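Local coordinates for protein SAM-dependent methyltransferase (Streptococcus pneumoniae, PDB 3KR9) that probably methylates N1 of adenine 22 in tRNA, using S-adenosylmethionine as the methyl donor bound by a class I Rossmann-like fold, at residues Val13-Leu19 and Gly37-Ile43; Ala73-Ala77 and Ile101-Gly105; Pro30-Glu35 and His62-Ile68. All coordinates share one frame; numbering follows the deposited sequence.

Interaction 1 (Val13-Leu19 and Gly37-Ile43); sequences VSQGAIL and GQIKSAI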
loop_
_atom_site.group_PDB
_atom_site.type_symbol
_atom_site.label_atom_id
_atom_site.label_comp_id
_atom_site.label_asym_id
_atom_site.label_seq_id
_atom_site.Cartn_x
_atom_site.Cartn_y
_atom_site.Cartn_z
ATOM N N VAL A 13 1.961 -12.210 0.460
ATOM C CA VAL A 13 0.882 -12.846 1.227
ATOM C C VAL A 13 1.273 -14.208 1.683
ATOM O O VAL A 13 1.382 -15.117 0.857
ATOM C CB VAL A 13 -0.460 -12.921 0.445
ATOM C CG1 VAL A 13 -1.567 -13.623 1.280
ATOM C CG2 VAL A 13 -0.861 -11.539 0.027
ATOM N N SER A 14 1.436 -14.344 3.004
ATOM C CA SER A 14 2.055 -15.531 3.585
ATOM C C SER A 14 1.238 -16.758 3.256
ATOM O O SER A 14 -0.024 -16.742 3.297
ATOM C CB SER A 14 2.231 -15.382 5.122
ATOM O OG SER A 14 2.941 -14.181 5.359
ATOM N N GLN A 15 1.985 -17.809 2.937
ATOM C CA GLN A 15 1.454 -19.111 2.546
ATOM C C GLN A 15 0.556 -19.576 3.642
ATOM O O GLN A 15 0.923 -19.476 4.811
ATOM C CB GLN A 15 2.625 -20.133 2.356
ATOM C CG GLN A 15 2.137 -21.562 2.114
ATOM C CD GLN A 15 1.521 -21.714 0.741
ATOM O OE1 GLN A 15 2.027 -21.149 -0.221
ATOM N NE2 GLN A 15 0.409 -22.449 0.646
ATOM N N GLY A 16 -0.620 -20.086 3.309
ATOM C CA GLY A 16 -1.572 -20.514 4.349
ATOM C C GLY A 16 -2.416 -19.393 4.977
ATOM O O GLY A 16 -3.246 -19.667 5.806
ATOM N N ALA A 17 -2.212 -18.138 4.582
ATOM C CA ALA A 17 -2.994 -17.017 5.198
ATOM C C ALA A 17 -4.486 -17.118 5.032
ATOM O O ALA A 17 -5.038 -17.713 4.058
ATOM C CB ALA A 17 -2.497 -15.621 4.642
ATOM N N ILE A 18 -5.187 -16.532 5.985
ATOM C CA ILE A 18 -6.560 -16.121 5.758
ATOM C C ILE A 18 -6.499 -14.616 5.441
ATOM O O ILE A 18 -5.974 -13.852 6.250
ATOM C CB ILE A 18 -7.426 -16.369 6.989
ATOM C CG1 ILE A 18 -7.607 -17.888 7.217
ATOM C CG2 ILE A 18 -8.786 -15.675 6.829
ATOM C CD1 ILE A 18 -8.711 -18.198 8.194
ATOM N N LEU A 19 -6.987 -14.203 4.258
ATOM C CA LEU A 19 -6.731 -12.847 3.737
ATOM C C LEU A 19 -7.956 -11.944 3.806
ATOM O O LEU A 19 -9.043 -12.355 3.382
ATOM C CB LEU A 19 -6.295 -12.944 2.273
ATOM C CG LEU A 19 -6.032 -11.689 1.409
ATOM C CD1 LEU A 19 -4.908 -10.781 1.887
ATOM C CD2 LEU A 19 -5.911 -11.943 -0.160
ATOM N N GLY A 37 -3.375 -22.114 -4.464
ATOM C CA GLY A 37 -3.133 -22.904 -3.258
ATOM C C GLY A 37 -2.317 -22.087 -2.292
ATOM O O GLY A 37 -1.710 -22.632 -1.356
ATOM N N GLN A 38 -2.299 -20.770 -2.484
ATOM C CA GLN A 38 -1.415 -19.913 -1.666
ATOM C C GLN A 38 -2.044 -19.510 -0.321
ATOM O O GLN A 38 -1.356 -19.323 0.695
ATOM C CB GLN A 38 -0.908 -18.699 -2.485
ATOM C CG GLN A 38 -0.022 -17.770 -1.668
ATOM C CD GLN A 38 0.699 -16.771 -2.513
ATOM O OE1 GLN A 38 0.855 -16.941 -3.748
ATOM N NE2 GLN A 38 1.118 -15.688 -1.890
ATOM N N ILE A 39 -3.361 -19.406 -0.264
ATOM C CA ILE A 39 -3.992 -19.023 1.008
ATOM C C ILE A 39 -5.125 -19.992 1.247
ATOM O O ILE A 39 -5.522 -20.658 0.317
ATOM C CB ILE A 39 -4.448 -17.576 0.952
ATOM C CG1 ILE A 39 -5.735 -17.440 0.085
ATOM C CG2 ILE A 39 -3.253 -16.717 0.453
ATOM C CD1 ILE A 39 -6.230 -15.987 -0.128
ATOM N N LYS A 40 -5.639 -20.096 2.458
ATOM C CA LYS A 40 -6.727 -21.019 2.744
ATOM C C LYS A 40 -8.090 -20.450 2.346
ATOM O O LYS A 40 -9.030 -21.191 2.023
ATOM C CB LYS A 40 -6.770 -21.306 4.239
ATOM C CG LYS A 40 -7.882 -22.250 4.662
ATOM C CD LYS A 40 -7.924 -23.530 3.824
ATOM C CE LYS A 40 -9.242 -24.309 4.003
ATOM N NZ LYS A 40 -10.343 -23.712 3.140
ATOM N N SER A 41 -8.213 -19.140 2.420
ATOM C CA SER A 41 -9.512 -18.514 2.239
ATOM C C SER A 41 -9.357 -17.021 2.380
ATOM O O SER A 41 -8.319 -16.535 2.800
ATOM C CB SER A 41 -10.510 -19.012 3.250
ATOM O OG SER A 41 -10.083 -18.675 4.567
ATOM N N ALA A 42 -10.413 -16.291 2.046
ATOM C CA ALA A 42 -10.321 -14.855 2.007
ATOM C C ALA A 42 -11.692 -14.206 2.209
ATOM O O ALA A 42 -12.747 -14.872 2.181
ATOM C CB ALA A 42 -9.660 -14.386 0.705
ATOM N N ILE A 43 -11.637 -12.926 2.559
ATOM C CA ILE A 43 -12.762 -12.058 2.607
ATOM C C ILE A 43 -12.358 -10.914 1.664
ATOM O O ILE A 43 -11.238 -10.438 1.748
ATOM C CB ILE A 43 -12.988 -11.532 4.046
ATOM C CG1 ILE A 43 -13.428 -12.686 4.945
ATOM C CG2 ILE A 43 -14.072 -10.514 4.061
ATOM C CD1 ILE A 43 -13.256 -12.377 6.431
#
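Val13 and Gln38 meet through a bond from a side chain to the backbone: Gln38 NE2 donates to Val13 O at 2.8 Å, in the carbonyl plane and on a lone pair. The long, extended side chain of Gln38 suits this reach, and its amide is held at other points by Ala10 O and by Arg36. Gln15 bonds in the opposite direction, its chain bent at chi2 (71°) so that NE2 reaches Gly37 O at 2.9 Å, with that oxygen close to the plane of its amide. Between these two amides Gly16 N binds Gln38 O; Gly16 is the third residue of the type II turn Ser14-Ala17, where its positive phi suits glycine.

Ile39 follows Gln38 and packs against both ends of Val13-Leu19. Its CB sits 3.2 Å from Ala17 O; CG2 then touches Val13 CG1 at 3.6 Å, while CG1 carries CD1 to Leu19 CB at 3.9 Å. Chi1 of 75° sets CG1 between the backbone N and the carbonyl carbon, which sends the two branches to different apolar partners.

Beyond it the strands run parallel. Leu19 N bonds to Ser41 O, and Ile43 N returns to Leu19 O at 2.8 Å, so that Leu19 is gripped through both its backbone polar groups. Small Ala42 shares a sheet face with Leu19 and Ile39, on which Leu33 packs. Backbone bonds thus fix the strand register, whereas the two glutamine amides hold the preceding loops together.

Interaction 2 (Ala73-Ala77 and Ile101-Gly105); sequences ANGLA and ILEEG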
loop_
_atom_site.group_PDB
_atom_site.type_symbol
_atom_site.label_atom_id
_atom_site.label_comp_id
_atom_site.label_asym_id
_atom_site.label_seq_id
_atom_site.Cartn_x
_atom_site.Cartn_y
_atom_site.Cartn_z
ATOM N N ALA A 73 -19.177 -3.336 3.113
ATOM C CA ALA A 73 -18.801 -2.657 4.367
ATOM C C ALA A 73 -17.618 -1.787 4.079
ATOM O O ALA A 73 -16.855 -2.036 3.110
ATOM C CB ALA A 73 -18.465 -3.649 5.477
ATOM N N ASN A 74 -17.478 -0.736 4.863
ATOM C CA ASN A 74 -16.388 0.195 4.609
ATOM C C ASN A 74 -15.112 -0.198 5.357
ATOM O O ASN A 74 -15.113 -0.326 6.593
ATOM C CB ASN A 74 -16.792 1.564 5.057
ATOM C CG ASN A 74 -15.758 2.600 4.713
ATOM O OD1 ASN A 74 -15.268 2.699 3.560
ATOM N ND2 ASN A 74 -15.429 3.404 5.689
ATOM N N GLY A 75 -14.036 -0.340 4.599
ATOM C CA GLY A 75 -12.707 -0.595 5.158
ATOM C C GLY A 75 -12.696 -1.780 6.077
ATOM O O GLY A 75 -13.097 -2.864 5.690
ATOM N N LEU A 76 -12.210 -1.584 7.307
ATOM C CA LEU A 76 -12.047 -2.710 8.245
ATOM C C LEU A 76 -13.352 -3.196 8.865
ATOM O O LEU A 76 -13.383 -4.221 9.553
ATOM C CB LEU A 76 -11.012 -2.371 9.317
ATOM C CG LEU A 76 -9.594 -2.093 8.794
ATOM C CD1 LEU A 76 -8.585 -1.960 10.004
ATOM C CD2 LEU A 76 -9.096 -3.160 7.753
ATOM N N ALA A 77 -14.452 -2.473 8.643
ATOM C CA ALA A 77 -15.785 -3.056 8.987
ATOM C C ALA A 77 -16.064 -4.429 8.312
ATOM O O ALA A 77 -16.969 -5.137 8.699
ATOM C CB ALA A 77 -16.927 -2.069 8.643
ATOM N N ILE A 101 -8.532 4.231 6.871
ATOM C CA ILE A 101 -9.113 2.903 7.072
ATOM C C ILE A 101 -8.426 2.122 8.216
ATOM O O ILE A 101 -9.075 1.414 8.973
ATOM C CB ILE A 101 -8.944 1.987 5.768
ATOM C CG1 ILE A 101 -9.864 2.525 4.648
ATOM C CG2 ILE A 101 -9.234 0.493 6.160
ATOM C CD1 ILE A 101 -9.388 2.113 3.209
ATOM N N LEU A 102 -7.114 2.256 8.337
ATOM C CA LEU A 102 -6.399 1.509 9.398
ATOM C C LEU A 102 -6.834 2.112 10.748
ATOM O O LEU A 102 -7.083 1.401 11.699
ATOM C CB LEU A 102 -4.889 1.645 9.218
ATOM C CG LEU A 102 -4.354 0.862 7.991
ATOM C CD1 LEU A 102 -2.821 0.940 7.827
ATOM C CD2 LEU A 102 -4.781 -0.577 8.200
ATOM N N GLU A 103 -6.954 3.428 10.784
ATOM C CA GLU A 103 -7.253 4.122 12.056
ATOM C C GLU A 103 -8.623 3.745 12.593
ATOM O O GLU A 103 -8.761 3.347 13.731
ATOM C CB GLU A 103 -7.186 5.636 11.881
ATOM C CG GLU A 103 -7.766 6.388 13.066
ATOM C CD GLU A 103 -6.703 6.845 14.028
ATOM O OE1 GLU A 103 -5.797 7.578 13.576
ATOM O OE2 GLU A 103 -6.795 6.526 15.230
ATOM N N GLU A 104 -9.638 3.848 11.752
ATOM C CA GLU A 104 -10.993 3.418 12.120
ATOM C C GLU A 104 -11.155 1.965 12.543
ATOM O O GLU A 104 -12.021 1.645 13.336
ATOM C CB GLU A 104 -11.973 3.758 10.997
ATOM C CG GLU A 104 -11.885 5.223 10.616
ATOM C CD GLU A 104 -13.178 5.720 10.018
ATOM O OE1 GLU A 104 -13.738 4.999 9.171
ATOM O OE2 GLU A 104 -13.640 6.822 10.414
ATOM N N GLY A 105 -10.338 1.050 12.026
ATOM C CA GLY A 105 -10.464 -0.295 12.549
ATOM C C GLY A 105 -9.299 -0.723 13.423
ATOM O O GLY A 105 -9.056 -1.902 13.581
HETATM O O HOH W 1 -11.757 0.989 8.608
#
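The loop that follows strand 68-72 of the Rossmann-like sheet meets the C-terminal turn of helix 95-104 here, and Leu76 is the side chain that enters the join. Its CG stands beside the backbone N (chi1 -62°), which directs the branch to the helix end. CG lies 3.5 Å from Ile101 O and 3.7 Å from Ile101 CG2, and CD1 reaches on to Gly105 CA at 3.6 Å; the side chains of Leu76 and Ile101 pass each other at a slant. Leu102 CD2 is a more distant neighbour of CD1. The aliphatic branch thus rests on a helix carbonyl as well as on carbon. Leu76 also touches Leu20 and Val22 of strand 17-22, and Leu109, apolar neighbours that suit a leucine.

Glycine suits both backbones. Gly75 has positive phi, and its CA rests 3.8 Å from Ile101 CG2. Gly105, the first residue to leave helical geometry, offers a bare CA to Leu76 CB at 3.9 Å.

No direct hydrogen bond crosses the contact. Instead a water accepts from Leu76 N at 2.9 Å and donates to Ile101 O at 2.7 Å, satisfying two backbone groups in a buried place. Gly105 N bonds weakly to Ile101 O and Leu102 O, and the water gives Ile101 O a second donor. Leu76 O is taken by Lys108 NZ. Where both residues are exposed, Asn74 ND2 and Glu104 OE1 approach only to 4.2 Å, too far for a hydrogen bond, their flat groups nearly perpendicular.

Such a meeting, of the loop after strand 68-72 with the end of helix 95-104, belongs to the loops at the C-terminal ends of the parallel strands in a Rossmann-like methyltransferase fold.

Interaction 3 (Pro30-Glu35 and His62-Ile68); sequences PIELVE and HGLKEKI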
loop_
_atom_site.group_PDB
_atom_site.type_symbol
_atom_site.label_atom_id
_atom_site.label_comp_id
_atom_site.label_asym_id
_atom_site.label_seq_id
_atom_site.Cartn_x
_atom_site.Cartn_y
_atom_site.Cartn_z
ATOM N N PRO A 30 -7.807 -12.198 -4.356
ATOM C CA PRO A 30 -8.168 -13.385 -3.593
ATOM C C PRO A 30 -8.497 -14.648 -4.436
ATOM O O PRO A 30 -8.109 -15.762 -4.047
ATOM C CB PRO A 30 -9.387 -12.945 -2.747
ATOM C CG PRO A 30 -9.801 -11.593 -3.318
ATOM C CD PRO A 30 -8.634 -11.014 -4.027
ATOM N N ILE A 31 -9.236 -14.479 -5.539
ATOM C CA ILE A 31 -9.515 -15.594 -6.415
ATOM C C ILE A 31 -8.230 -16.283 -6.900
ATOM O O ILE A 31 -8.061 -17.496 -6.738
ATOM C CB ILE A 31 -10.414 -15.184 -7.590
ATOM C CG1 ILE A 31 -11.820 -14.831 -7.073
ATOM C CG2 ILE A 31 -10.409 -16.303 -8.696
ATOM C CD1 ILE A 31 -12.780 -14.209 -8.153
ATOM N N GLU A 32 -7.328 -15.500 -7.446
ATOM C CA GLU A 32 -6.049 -15.959 -7.843
ATOM C C GLU A 32 -5.274 -16.710 -6.737
ATOM O O GLU A 32 -4.692 -17.771 -7.002
ATOM C CB GLU A 32 -5.215 -14.750 -8.266
ATOM C CG GLU A 32 -3.771 -15.154 -8.529
ATOM C CD GLU A 32 -3.616 -16.076 -9.774
ATOM O OE1 GLU A 32 -4.523 -16.106 -10.636
ATOM O OE2 GLU A 32 -2.548 -16.720 -9.875
ATOM N N LEU A 33 -5.184 -16.098 -5.542
ATOM C CA LEU A 33 -4.485 -16.662 -4.410
ATOM C C LEU A 33 -5.072 -17.993 -3.948
ATOM O O LEU A 33 -4.303 -18.911 -3.541
ATOM C CB LEU A 33 -4.391 -15.651 -3.223
ATOM C CG LEU A 33 -3.385 -14.492 -3.503
ATOM C CD1 LEU A 33 -3.458 -13.339 -2.512
ATOM C CD2 LEU A 33 -1.949 -14.991 -3.559
ATOM N N VAL A 34 -6.401 -18.143 -4.009
ATOM C CA VAL A 34 -6.983 -19.396 -3.551
ATOM C C VAL A 34 -6.751 -20.427 -4.647
ATOM O O VAL A 34 -6.433 -21.577 -4.376
ATOM C CB VAL A 34 -8.459 -19.344 -3.288
ATOM C CG1 VAL A 34 -9.010 -20.759 -3.028
ATOM C CG2 VAL A 34 -8.816 -18.373 -2.070
ATOM N N GLU A 35 -6.882 -19.993 -5.890
ATOM C CA GLU A 35 -6.778 -20.953 -6.982
ATOM C C GLU A 35 -5.369 -21.571 -7.004
ATOM O O GLU A 35 -5.235 -22.770 -7.286
ATOM C CB GLU A 35 -7.207 -20.344 -8.327
ATOM C CG GLU A 35 -8.713 -20.095 -8.368
ATOM C CD GLU A 35 -9.218 -19.684 -9.728
ATOM O OE1 GLU A 35 -8.463 -19.091 -10.509
ATOM O OE2 GLU A 35 -10.376 -19.981 -10.005
ATOM N N HIS A 62 -16.083 -18.548 -10.353
ATOM C CA HIS A 62 -14.976 -19.407 -10.079
ATOM C C HIS A 62 -15.289 -20.568 -9.146
ATOM O O HIS A 62 -14.428 -21.376 -8.894
ATOM C CB HIS A 62 -13.792 -18.570 -9.612
ATOM C CG HIS A 62 -13.080 -17.899 -10.740
ATOM N ND1 HIS A 62 -13.588 -16.783 -11.372
ATOM C CD2 HIS A 62 -11.930 -18.208 -11.386
ATOM C CE1 HIS A 62 -12.750 -16.396 -12.323
ATOM N NE2 HIS A 62 -11.750 -17.263 -12.371
ATOM N N GLY A 63 -16.516 -20.685 -8.686
ATOM C CA GLY A 63 -16.907 -21.787 -7.795
ATOM C C GLY A 63 -16.254 -21.717 -6.407
ATOM O O GLY A 63 -15.971 -22.755 -5.791
ATOM N N LEU A 64 -16.024 -20.518 -5.887
ATOM C CA LEU A 64 -15.223 -20.385 -4.644
ATOM C C LEU A 64 -16.011 -19.755 -3.502
ATOM O O LEU A 64 -15.422 -19.195 -2.551
ATOM C CB LEU A 64 -13.956 -19.547 -4.925
ATOM C CG LEU A 64 -12.972 -20.273 -5.842
ATOM C CD1 LEU A 64 -11.787 -19.364 -6.275
ATOM C CD2 LEU A 64 -12.519 -21.640 -5.180
ATOM N N LYS A 65 -17.334 -19.856 -3.568
ATOM C CA LYS A 65 -18.172 -19.319 -2.503
ATOM C C LYS A 65 -17.831 -19.936 -1.144
ATOM O O LYS A 65 -18.057 -19.309 -0.109
ATOM C CB LYS A 65 -19.669 -19.495 -2.812
ATOM C CG LYS A 65 -20.001 -19.105 -4.274
ATOM C CD LYS A 65 -21.453 -19.478 -4.653
ATOM C CE LYS A 65 -21.551 -20.056 -6.088
ATOM N NZ LYS A 65 -22.568 -21.185 -6.120
ATOM N N GLU A 66 -17.303 -21.148 -1.127
ATOM C CA GLU A 66 -16.943 -21.766 0.173
ATOM C C GLU A 66 -15.612 -21.233 0.725
ATOM O O GLU A 66 -15.279 -21.490 1.870
ATOM C CB GLU A 66 -16.844 -23.300 0.057
ATOM C CG GLU A 66 -18.183 -23.937 -0.305
ATOM C CD GLU A 66 -19.208 -23.668 0.750
ATOM O OE1 GLU A 66 -18.797 -23.387 1.895
ATOM O OE2 GLU A 66 -20.418 -23.732 0.458
ATOM N N LYS A 67 -14.848 -20.516 -0.103
ATOM C CA LYS A 67 -13.503 -20.096 0.301
ATOM C C LYS A 67 -13.305 -18.584 0.286
ATOM O O LYS A 67 -12.359 -18.073 0.888
ATOM C CB LYS A 67 -12.434 -20.740 -0.606
ATOM C CG LYS A 67 -12.451 -22.286 -0.614
ATOM C CD LYS A 67 -11.091 -22.808 -1.058
ATOM C CE LYS A 67 -10.930 -24.285 -0.783
ATOM N NZ LYS A 67 -11.824 -24.641 0.333
ATOM N N ILE A 68 -14.174 -17.871 -0.417
ATOM C CA ILE A 68 -14.114 -16.410 -0.429
ATOM C C ILE A 68 -15.473 -15.793 -0.149
ATOM O O ILE A 68 -16.436 -15.970 -0.937
ATOM C CB ILE A 68 -13.559 -15.894 -1.778
ATOM C CG1 ILE A 68 -12.229 -16.582 -2.098
ATOM C CG2 ILE A 68 -13.465 -14.336 -1.838
ATOM C CD1 ILE A 68 -11.712 -16.227 -3.517
#
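Apolar packing carries most of the contact between Pro30-Glu35 and His62-Ile68. Ile68 points its CD1 at the helix backbone, 3.6 Å from Ile31 N, and the same methyl lies 3.8 Å from Ile31 CG1, the two isoleucines crossing at about a right angle. Val34, one turn on, slides past Ile68 in the opposite direction and sets CG2 3.9 Å from Ile68 CG1. With CG1 anti to the backbone N (chi1 171°), Val34 presents its other methyl to the aliphatic stem of Lys67, touching CD at 3.5 Å, while the ammonium end of Lys67 leads away and lies close to a like charge, Lys40 NZ. The short, branched Val34 thus brings two methyls against different partners close to the helix, and a lysine suits the border because its stem can pack. Leu64 CD1 packs on Glu35 CG at 3.8 Å.

These contacts belong to the alpha/beta layering of the Rossmann-like fold: helix 28-35 links strands 17-22 and 39-46, and the opposing loop leads from helix 49-61 into strand 68-72. Gly63 ends that helix with a Schellman motif, and its positive phi favours glycine.

A CH-pi contact is formed by Ile31 CG2, which lies over one face of the His62 ring, 3.8 Å from its centroid and 20° off the normal. His62 ND1 is hydrogen-bonded to Asn58 O of helix 49-61, which helps fix the rotation of the ring.

No hydrogen bond crosses between the two segments. Within the loop, Leu64 O accepts from both Lys67 N and Ile68 N, at 2.8 Å each, which tightens the turn that delivers Ile68 to the helix.

Overall arrangement
Interactions 1 and 3 are close neighbours, their centres 10 Å apart, and they alternate along the chain: helix 28-35 of interaction 3 lies between the two segments of interaction 1. They touch where Ala42 N meets Lys67 O and Gln38 N meets Leu33 O, both at 2.9 Å and probably hydrogen bonded, while Ile39 CD1 packs on Leu33 CB. Interaction 2 stands apart, 20 Å from interaction 1 and 23 Å from interaction 3 between centres, toward the C-terminal ends of the parallel strands. In class I methyltransferases that end of the sheet usually holds the S-adenosylmethionine site, so interaction 2 lies on the side of the sheet where that site is expected.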